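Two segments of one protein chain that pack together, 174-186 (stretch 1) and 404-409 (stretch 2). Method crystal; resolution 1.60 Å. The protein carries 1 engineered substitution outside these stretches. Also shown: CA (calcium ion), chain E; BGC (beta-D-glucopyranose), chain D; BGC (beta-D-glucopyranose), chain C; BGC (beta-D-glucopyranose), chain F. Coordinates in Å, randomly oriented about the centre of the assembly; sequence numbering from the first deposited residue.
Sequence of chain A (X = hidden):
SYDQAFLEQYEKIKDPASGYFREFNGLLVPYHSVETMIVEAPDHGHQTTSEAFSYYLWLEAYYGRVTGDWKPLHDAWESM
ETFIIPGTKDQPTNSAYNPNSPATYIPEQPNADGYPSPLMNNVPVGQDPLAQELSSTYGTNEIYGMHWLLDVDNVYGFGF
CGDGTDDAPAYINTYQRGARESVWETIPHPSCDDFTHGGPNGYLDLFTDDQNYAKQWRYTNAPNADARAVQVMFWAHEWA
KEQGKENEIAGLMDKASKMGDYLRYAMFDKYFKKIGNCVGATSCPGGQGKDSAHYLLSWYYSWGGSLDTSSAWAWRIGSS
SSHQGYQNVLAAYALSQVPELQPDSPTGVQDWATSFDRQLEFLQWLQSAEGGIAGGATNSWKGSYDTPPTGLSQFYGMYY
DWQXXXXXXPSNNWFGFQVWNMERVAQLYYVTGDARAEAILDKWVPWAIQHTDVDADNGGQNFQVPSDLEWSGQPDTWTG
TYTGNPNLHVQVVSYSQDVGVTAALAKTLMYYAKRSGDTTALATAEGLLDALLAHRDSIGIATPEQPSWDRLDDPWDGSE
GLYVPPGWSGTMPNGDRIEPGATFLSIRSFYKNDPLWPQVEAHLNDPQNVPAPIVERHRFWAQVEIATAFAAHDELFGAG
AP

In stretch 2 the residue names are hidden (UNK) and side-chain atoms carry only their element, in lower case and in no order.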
ATOM      1  N   THR A 174      -0.362  13.203  -1.700  1.00  6.14           N
ATOM      2  CA  THR A 174       0.894  13.627  -2.330  1.00  6.23           C
ATOM      3  C   THR A 174       0.846  13.216  -3.821  1.00  6.60           C
ATOM      4  O   THR A 174       0.610  14.063  -4.673  1.00  7.84           O
ATOM      5  CB  THR A 174       2.082  13.049  -1.616  1.00  6.97           C
ATOM      6  OG1 THR A 174       1.939  11.598  -1.603  1.00  6.58           O
ATOM      7  CG2 THR A 174       2.230  13.582  -0.173  1.00  6.58           C
ATOM      8  N   TYR A 175       1.036  11.945  -4.151  1.00  6.39           N
ATOM      9  CA  TYR A 175       1.068  11.537  -5.561  1.00  6.33           C
ATOM     10  C   TYR A 175      -0.157  11.943  -6.318  1.00  6.04           C
ATOM     11  O   TYR A 175      -1.286  11.620  -5.944  1.00  6.37           O
ATOM     12  CB  TYR A 175       1.264   9.992  -5.616  1.00  6.30           C
ATOM     13  CG  TYR A 175       2.441   9.532  -4.841  1.00  6.03           C
ATOM     14  CD1 TYR A 175       3.684   9.659  -5.334  1.00  6.00           C
ATOM     15  CD2 TYR A 175       2.251   8.966  -3.604  1.00  5.79           C
ATOM     16  CE1 TYR A 175       4.810   9.350  -4.556  1.00  5.84           C
ATOM     17  CE2 TYR A 175       3.331   8.621  -2.796  1.00  5.41           C
ATOM     18  CZ  TYR A 175       4.598   8.754  -3.283  1.00  6.14           C
ATOM     19  OH  TYR A 175       5.760   8.403  -2.613  1.00  6.77           O
ATOM     20  N   GLN A 176       0.129  12.606  -7.453  1.00  7.04           N
ATOM     21  CA  GLN A 176      -0.892  13.096  -8.363  1.00  8.69           C
ATOM     22  C   GLN A 176      -0.468  13.127  -9.843  1.00  7.67           C
ATOM     23  O   GLN A 176      -1.363  13.202 -10.732  1.00 10.04           O
ATOM     24  CB  GLN A 176      -1.423  14.520  -8.088  1.00  9.29           C
ATOM     25  CG  GLN A 176      -2.098  14.772  -6.803  1.00 10.52           C
ATOM     26  CD  GLN A 176      -3.532  14.309  -6.816  1.00  9.74           C
ATOM     27  OE1 GLN A 176      -4.476  15.032  -7.306  1.00 10.91           O
ATOM     28  NE2 GLN A 176      -3.758  13.121  -6.318  1.00  9.13           N
ATOM     29  N   ARG A 177       0.787  13.014 -10.126  1.00  8.49           N
ATOM     30  CA  ARG A 177       1.310  13.438 -11.487  1.00  7.23           C
ATOM     31  C   ARG A 177       2.005  12.347 -12.218  1.00  7.83           C
ATOM     32  O   ARG A 177       2.991  12.511 -12.948  1.00  7.53           O
ATOM     33  CB  ARG A 177       2.169  14.745 -11.369  1.00  8.00           C
ATOM     34  CG  ARG A 177       1.272  15.895 -10.853  1.00  8.09           C
ATOM     35  CD  ARG A 177       1.978  17.239 -10.775  1.00  8.14           C
ATOM     36  NE  ARG A 177       3.040  17.258  -9.831  1.00  8.39           N
ATOM     37  CZ  ARG A 177       3.844  18.275  -9.572  1.00  8.76           C
ATOM     38  NH1 ARG A 177       3.666  19.386 -10.248  1.00  8.57           N
ATOM     39  NH2 ARG A 177       4.774  18.200  -8.617  1.00  8.81           N
ATOM     40  N   GLY A 178       1.437  11.160 -12.063  1.00  8.47           N
ATOM     41  CA  GLY A 178       1.806  10.080 -12.972  1.00  8.82           C
ATOM     42  C   GLY A 178       3.047   9.270 -12.587  1.00  8.62           C
ATOM     43  O   GLY A 178       3.607   9.357 -11.442  1.00  8.65           O
ATOM     44  N   ALA A 179       3.440   8.391 -13.475  1.00  7.67           N
ATOM     45  CA  ALA A 179       4.450   7.444 -13.213  1.00  7.92           C
ATOM     46  C   ALA A 179       5.803   7.904 -12.861  1.00  6.93           C
ATOM     47  O   ALA A 179       6.599   7.187 -12.243  1.00  7.57           O
ATOM     48  CB  ALA A 179       4.555   6.453 -14.391  1.00  7.19           C
ATOM     49  N   ARG A 180       6.153   9.132 -13.290  1.00  7.77           N
ATOM     50  CA  ARG A 180       7.498   9.617 -13.122  1.00  7.40           C
ATOM     51  C   ARG A 180       7.573  10.526 -11.945  1.00  7.09           C
ATOM     52  O   ARG A 180       8.600  11.088 -11.698  1.00  8.27           O
ATOM     53  CB  ARG A 180       7.953  10.314 -14.443  1.00  9.08           C
ATOM     54  CG  ARG A 180       8.341   9.282 -15.490  1.00  9.65           C
ATOM     55  CD  ARG A 180       9.068   9.928 -16.674  1.00 11.08           C
ATOM     56  NE  ARG A 180      10.335  10.494 -16.322  1.00 11.28           N
ATOM     57  CZ  ARG A 180      11.174  11.047 -17.209  1.00 14.32           C
ATOM     58  NH1 ARG A 180      10.850  11.067 -18.515  1.00 14.34           N
ATOM     59  NH2 ARG A 180      12.321  11.580 -16.802  1.00 14.52           N
ATOM     60  N   GLU A 181       6.479  10.701 -11.237  1.00  6.28           N
ATOM     61  CA  GLU A 181       6.514  11.603 -10.069  1.00  6.34           C
ATOM     62  C   GLU A 181       6.888  10.708  -8.839  1.00  6.25           C
ATOM     63  O   GLU A 181       6.014  10.017  -8.295  1.00  7.31           O
ATOM     64  CB  GLU A 181       5.180  12.292  -9.867  1.00  6.56           C
ATOM     65  CG  GLU A 181       5.174  13.250  -8.699  1.00  7.79           C
ATOM     66  CD  GLU A 181       3.822  13.701  -8.287  1.00  8.21           C
ATOM     67  OE1 GLU A 181       2.854  12.852  -8.190  1.00  7.47           O
ATOM     68  OE2 GLU A 181       3.560  14.965  -8.159  1.00  8.20           O
ATOM     69  N   SER A 182       8.143  10.783  -8.409  1.00  6.17           N
ATOM     70  CA  SER A 182       8.599  10.074  -7.228  1.00  5.44           C
ATOM     71  C   SER A 182       8.167  10.793  -5.920  1.00  5.15           C
ATOM     72  O   SER A 182       7.564  11.868  -5.916  1.00  5.06           O
ATOM     73  CB  SER A 182      10.054  10.035  -7.275  1.00  5.79           C
ATOM     74  OG  SER A 182      10.662  11.266  -6.807  1.00  7.06           O
ATOM     75  N   VAL A 183       8.447  10.104  -4.799  1.00  5.79           N
ATOM     76  CA  VAL A 183       8.194  10.665  -3.434  1.00  5.94           C
ATOM     77  C   VAL A 183       8.833  12.020  -3.279  1.00  5.85           C
ATOM     78  O   VAL A 183       8.411  12.874  -2.490  1.00  5.88           O
ATOM     79  CB  VAL A 183       8.703   9.640  -2.385  1.00  6.43           C
ATOM     80  CG1 VAL A 183      10.207   9.439  -2.510  1.00  6.92           C
ATOM     81  CG2 VAL A 183       8.209  10.010  -0.988  1.00  6.55           C
ATOM     82  N   TRP A 184       9.939  12.262  -4.026  1.00  6.08           N
ATOM     83  CA  TRP A 184      10.727  13.535  -3.955  1.00  6.52           C
ATOM     84  C   TRP A 184      10.085  14.664  -4.740  1.00  6.78           C
ATOM     85  O   TRP A 184      10.530  15.792  -4.585  1.00  7.64           O
ATOM     86  CB  TRP A 184      12.118  13.323  -4.462  1.00  6.67           C
ATOM     87  CG  TRP A 184      12.856  12.287  -3.740  1.00  7.00           C
ATOM     88  CD1 TRP A 184      12.906  10.956  -4.061  1.00  7.77           C
ATOM     89  CD2 TRP A 184      13.430  12.420  -2.461  1.00  7.23           C
ATOM     90  NE1 TRP A 184      13.612  10.264  -3.073  1.00  7.86           N
ATOM     91  CE2 TRP A 184      13.936  11.151  -2.078  1.00  7.68           C
ATOM     92  CE3 TRP A 184      13.655  13.504  -1.630  1.00  8.58           C
ATOM     93  CZ2 TRP A 184      14.580  10.946  -0.834  1.00  8.69           C
ATOM     94  CZ3 TRP A 184      14.301  13.300  -0.419  1.00  8.53           C
ATOM     95  CH2 TRP A 184      14.778  12.068  -0.052  1.00  8.61           C
ATOM     96  N   GLU A 185       9.082  14.350  -5.585  1.00  6.35           N
ATOM     97  CA  GLU A 185       8.599  15.273  -6.643  1.00  6.42           C
ATOM     98  C   GLU A 185       7.175  15.678  -6.513  1.00  6.79           C
ATOM     99  O   GLU A 185       6.646  16.298  -7.403  1.00  6.35           O
ATOM    100  CB  GLU A 185       8.894  14.643  -8.008  1.00  7.36           C
ATOM    101  CG  GLU A 185      10.404  14.489  -8.343  1.00  8.19           C
ATOM    102  CD  GLU A 185      10.692  13.583  -9.479  1.00  9.69           C
ATOM    103  OE1 GLU A 185      10.112  12.508  -9.535  1.00  9.45           O
ATOM    104  OE2 GLU A 185      11.523  13.874 -10.331  1.00  8.25           O
ATOM    105  N   THR A 186       6.518  15.371  -5.374  1.00  5.61           N
ATOM    106  CA  THR A 186       5.111  15.673  -5.143  1.00  6.19           C
ATOM    107  C   THR A 186       4.978  17.052  -4.466  1.00  6.54           C
ATOM    108  O   THR A 186       5.936  17.590  -3.892  1.00  6.70           O
ATOM    109  CB  THR A 186       4.497  14.666  -4.133  1.00  6.51           C
ATOM    110  OG1 THR A 186       5.293  14.773  -2.894  1.00  7.12           O
ATOM    111  CG2 THR A 186       4.569  13.249  -4.725  1.00  6.76           C
ATOM    112  N   UNK A 404       4.645  -1.773 -12.570  1.00  5.44           N
ATOM    113  CA  UNK A 404       3.299  -1.150 -12.480  1.00  5.69           C
ATOM    114  C   UNK A 404       3.259   0.154 -11.726  1.00  5.98           C
ATOM    115  O   UNK A 404       3.802   0.230 -10.636  1.00  6.42           O
ATOM    116  c   UNK A 404       3.214  -3.519 -12.025  1.00  5.73           C
ATOM    117  c   UNK A 404       4.648  -3.152 -11.987  1.00  5.55           C
ATOM    118  c   UNK A 404       2.491  -2.249 -11.741  1.00  5.93           C
ATOM    119  N   UNK A 405       2.609   1.127 -12.305  1.00  6.35           N
ATOM    120  CA  UNK A 405       2.285   2.376 -11.669  1.00  6.85           C
ATOM    121  C   UNK A 405       3.463   3.304 -11.440  1.00  8.61           C
ATOM    122  O   UNK A 405       3.432   4.415 -11.990  1.00 12.05           O
ATOM    123  c   UNK A 405       1.412   2.267 -10.427  1.00  6.72           C
ATOM    124  c   UNK A 405       0.995   3.626  -9.969  1.00  7.55           C
ATOM    125  c   UNK A 405       0.171   1.373 -10.714  1.00  6.43           C
ATOM    126  N   UNK A 406       4.369   2.947 -10.547  1.00  7.39           N
ATOM    127  CA  UNK A 406       5.532   3.817 -10.201  1.00  7.30           C
ATOM    128  C   UNK A 406       6.671   3.424 -11.172  1.00  7.71           C
ATOM    129  O   UNK A 406       7.002   2.225 -11.344  1.00  6.21           O
ATOM    130  c   UNK A 406       5.127   4.895  -5.488  1.00 10.89           C
ATOM    131  c   UNK A 406       7.551   4.089  -4.490  1.00 11.39           C
ATOM    132  c   UNK A 406       5.464   5.135  -4.155  1.00  9.31           C
ATOM    133  c   UNK A 406       6.009   4.224  -6.338  1.00  9.92           C
ATOM    134  c   UNK A 406       5.392   4.156  -7.645  1.00  8.17           C
ATOM    135  c   UNK A 406       7.203   3.817  -5.862  1.00 10.43           C
ATOM    136  c   UNK A 406       6.066   3.535  -8.804  1.00  8.46           C
ATOM    137  c   UNK A 406       6.677   4.712  -3.716  1.00  9.53           C
ATOM    138  c   UNK A 406       4.201   4.769  -7.571  1.00 10.22           C
ATOM    139  n   UNK A 406       4.019   5.214  -6.246  1.00 11.28           N
ATOM    140  N   UNK A 407       7.299   4.450 -11.785  1.00  6.91           N
ATOM    141  CA  UNK A 407       8.551   4.212 -12.536  1.00  7.10           C
ATOM    142  C   UNK A 407       9.786   4.942 -11.977  1.00  7.15           C
ATOM    143  O   UNK A 407      10.849   4.913 -12.480  1.00  6.73           O
ATOM    144  c   UNK A 407       7.279   4.015 -14.787  1.00  6.87           C
ATOM    145  o   UNK A 407       7.025   4.494 -15.966  1.00  8.67           O
ATOM    146  n   UNK A 407       6.693   2.962 -14.335  1.00  6.60           N
ATOM    147  c   UNK A 407       8.351   4.698 -13.947  1.00  6.16           C
ATOM    148  N   UNK A 408       9.566   5.656 -10.856  1.00  7.07           N
ATOM    149  CA  UNK A 408      10.604   6.407 -10.112  1.00  6.49           C
ATOM    150  C   UNK A 408      10.487   6.151  -8.635  1.00  7.10           C
ATOM    151  O   UNK A 408      10.003   7.008  -7.928  1.00  7.15           O
ATOM    152  o   UNK A 408      11.604   9.937 -10.395  1.00  7.05           O
ATOM    153  c   UNK A 408      11.676   8.724 -10.035  1.00  7.22           C
ATOM    154  c   UNK A 408      10.477   7.899 -10.477  1.00  6.35           C
ATOM    155  o   UNK A 408      12.615   8.202  -9.469  1.00  7.09           O
ATOM    156  N   UNK A 409      10.974   4.988  -8.170  1.00  6.57           N
ATOM    157  CA  UNK A 409      11.653   3.927  -8.856  1.00  6.53           C
ATOM    158  C   UNK A 409      10.662   2.901  -9.450  1.00  6.93           C
ATOM    159  O   UNK A 409       9.522   2.841  -9.061  1.00  6.30           O
ATOM    160  c   UNK A 409      12.426   3.272  -7.726  1.00  6.72           C
ATOM    161  c   UNK A 409      11.502   3.339  -6.576  1.00  7.36           C
ATOM    162  c   UNK A 409      10.899   4.719  -6.702  1.00  6.97           C
TER
HETATM  163 CA    CA E 704      10.886  11.696 -11.631  1.00  8.03          CA
HETATM  164  C2  BGC D   1       1.303   4.419  -3.149  1.00  7.01           C
HETATM  165  C3  BGC D   1       0.793   5.710  -3.790  1.00  6.09           C
HETATM  166  C4  BGC D   1      -0.701   5.691  -3.796  1.00  5.99           C
HETATM  167  C5  BGC D   1      -1.326   5.470  -2.446  1.00  5.23           C
HETATM  168  C6  BGC D   1      -2.849   5.414  -2.451  1.00  4.65           C
HETATM  169  C1  BGC D   1       0.560   4.219  -1.858  1.00  5.91           C
HETATM  170  O1  BGC D   1       0.950   2.965  -1.277  1.00  5.90           O
HETATM  171  O2  BGC D   1       2.731   4.405  -2.938  1.00  8.90           O
HETATM  172  O3  BGC D   1       1.287   5.712  -5.154  1.00  6.51           O
HETATM  173  O4  BGC D   1      -1.020   7.088  -4.131  1.00  5.93           O
HETATM  174  O5  BGC D   1      -0.846   4.203  -1.964  1.00  5.20           O
HETATM  175  O6  BGC D   1      -3.270   4.381  -3.389  1.00  4.67           O
HETATM  176  C2  BGC C   2      -2.771   8.677  -4.789  1.00  6.94           C
HETATM  177  C3  BGC C   2      -3.816   8.901  -5.820  1.00  7.49           C
HETATM  178  C4  BGC C   2      -3.289   8.738  -7.257  1.00  7.29           C
HETATM  179  C5  BGC C   2      -2.544   7.379  -7.282  1.00  7.98           C
HETATM  180  C6  BGC C   2      -2.034   7.137  -8.695  1.00  8.96           C
HETATM  181  C1  BGC C   2      -2.111   7.328  -5.023  1.00  7.10           C
HETATM  182  O2  BGC C   2      -3.314   8.770  -3.496  1.00  6.21           O
HETATM  183  O3  BGC C   2      -4.340  10.154  -5.571  1.00  8.02           O
HETATM  184  O4  BGC C   2      -4.384   8.605  -8.204  1.00  7.65           O
HETATM  185  O5  BGC C   2      -1.512   7.277  -6.305  1.00  7.25           O
HETATM  186  O6  BGC C   2      -0.870   7.971  -8.873  0.70  9.28           O
HETATM  187  C2  BGC F   3      -5.683   9.401  -9.992  1.00  7.41           C
HETATM  188  C3  BGC F   3      -6.437  10.596 -10.539  1.00  8.54           C
HETATM  189  C4  BGC F   3      -7.312  11.259  -9.491  1.00  8.23           C
HETATM  190  C5  BGC F   3      -6.553  11.517  -8.215  1.00  7.76           C
HETATM  191  C6  BGC F   3      -7.353  11.991  -7.061  1.00  7.59           C
HETATM  192  C1  BGC F   3      -4.941   9.827  -8.702  1.00  7.57           C
HETATM  193  O2  BGC F   3      -4.785   8.825 -10.932  1.00  8.34           O
HETATM  194  O3  BGC F   3      -7.248  10.183 -11.672  1.00  9.13           O
HETATM  195  O4  BGC F   3      -7.708  12.542 -10.084  1.00  8.53           O
HETATM  196  O5  BGC F   3      -5.888  10.298  -7.758  1.00  7.85           O
HETATM  197  O6  BGC F   3      -6.543  12.310  -5.946  1.00  7.13           O
HETATM  198  O   HOH W   1       2.862   6.701 -10.022  0.50 21.65           O
HETATM  199  O   HOH W   2       7.195   6.636  -9.481  1.00  8.65           O
HETATM  200  O   HOH W   3      11.317  10.144 -13.561  1.00  8.78           O
HETATM  201  O   HOH W   4       8.820   7.247  -5.393  1.00 10.02           O
HETATM  202  O   HOH W   5      10.248  13.303 -13.213  1.00  8.96           O

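Position 404 carries three side-chain carbons that close a ring onto the backbone N, and none of them reaches stretch 1. That closure identifies Pro404. Its carbonyl O accepts from N of 406 at 2.8 Å, tightening the chain just before the contact begins.

Position 405 has one carbon bearing two more, a branched side chain of three carbons that stays clear of stretch 1; its CA-to-CB bond is sideways. The backbone does the touching: its O lies 3.3 Å from CB of Ala179 and 3.4 Å from CA of the same residue, the latter a CA-H...O contact. Branching at the first carbon, with no heteroatom, makes this Val405. Water 1 donates to Val405 O at 3.1 Å and, weakly, to Gly178 O at 3.1 Å.

Position 406 has one carbon leading into fused five- and six-membered rings holding eight carbons and one nitrogen. CA-to-CB points away from stretch 1, yet the ring system comes back near Tyr175, with a ring carbon 3.6 Å from Tyr175 OH. Only an indole fits: Trp406. The two aromatic systems meet obliquely, planes at 44°. Trp406 NE1 donates to O3 of the chain D glucose at 3.0 Å, while Tyr175 CD2 lies 3.6 Å from C3 of that sugar, so both aromatic residues also touch the sugar.

Position 407 shows two carbons, the second carrying one oxygen and one nitrogen. Its backbone N donates to Ala179 O at 2.9 Å, and its side-chain oxygen sits 3.5 Å from Ala179 CB. The amide makes it Asn407. Asn407 ND2 turns back to Trp406 O at 3.1 Å.

Position 408 has two carbons, the second carrying two oxygens. One of these lies 2.3 Å from the calcium ion and 3.1 Å from Glu185 OE1, while the backbone O of 408 is 3.1 Å from Ser182 CB. A short carboxylate is Asp408. The same calcium takes Arg180 O at 2.4 Å and Glu185 OE1 at 2.4 Å, which explains why Asp408 OD1 can lie so near Glu185 OE1: the cation offsets two like charges.

Position 409 again closes three carbons onto its N, and its CA-to-CB bond points away from stretch 1. It is Pro409, preceded by a cis peptide bond.

The contact works by backbone and metal more than by side-chain packing. One direct hydrogen bond joins the chains at Ala179, whose CB lies 3.3 Å from Val405 O. Water 2 donates to Ala179 O and accepts from Asp408 N, both at 2.9 Å; water 4 accepts from Val183 N and donates to Asp408 O. Calcium clamps one end, and the oblique aromatic pair adds apolar contact beside the sugar.

Stretch 2 404-409: PVWNDP
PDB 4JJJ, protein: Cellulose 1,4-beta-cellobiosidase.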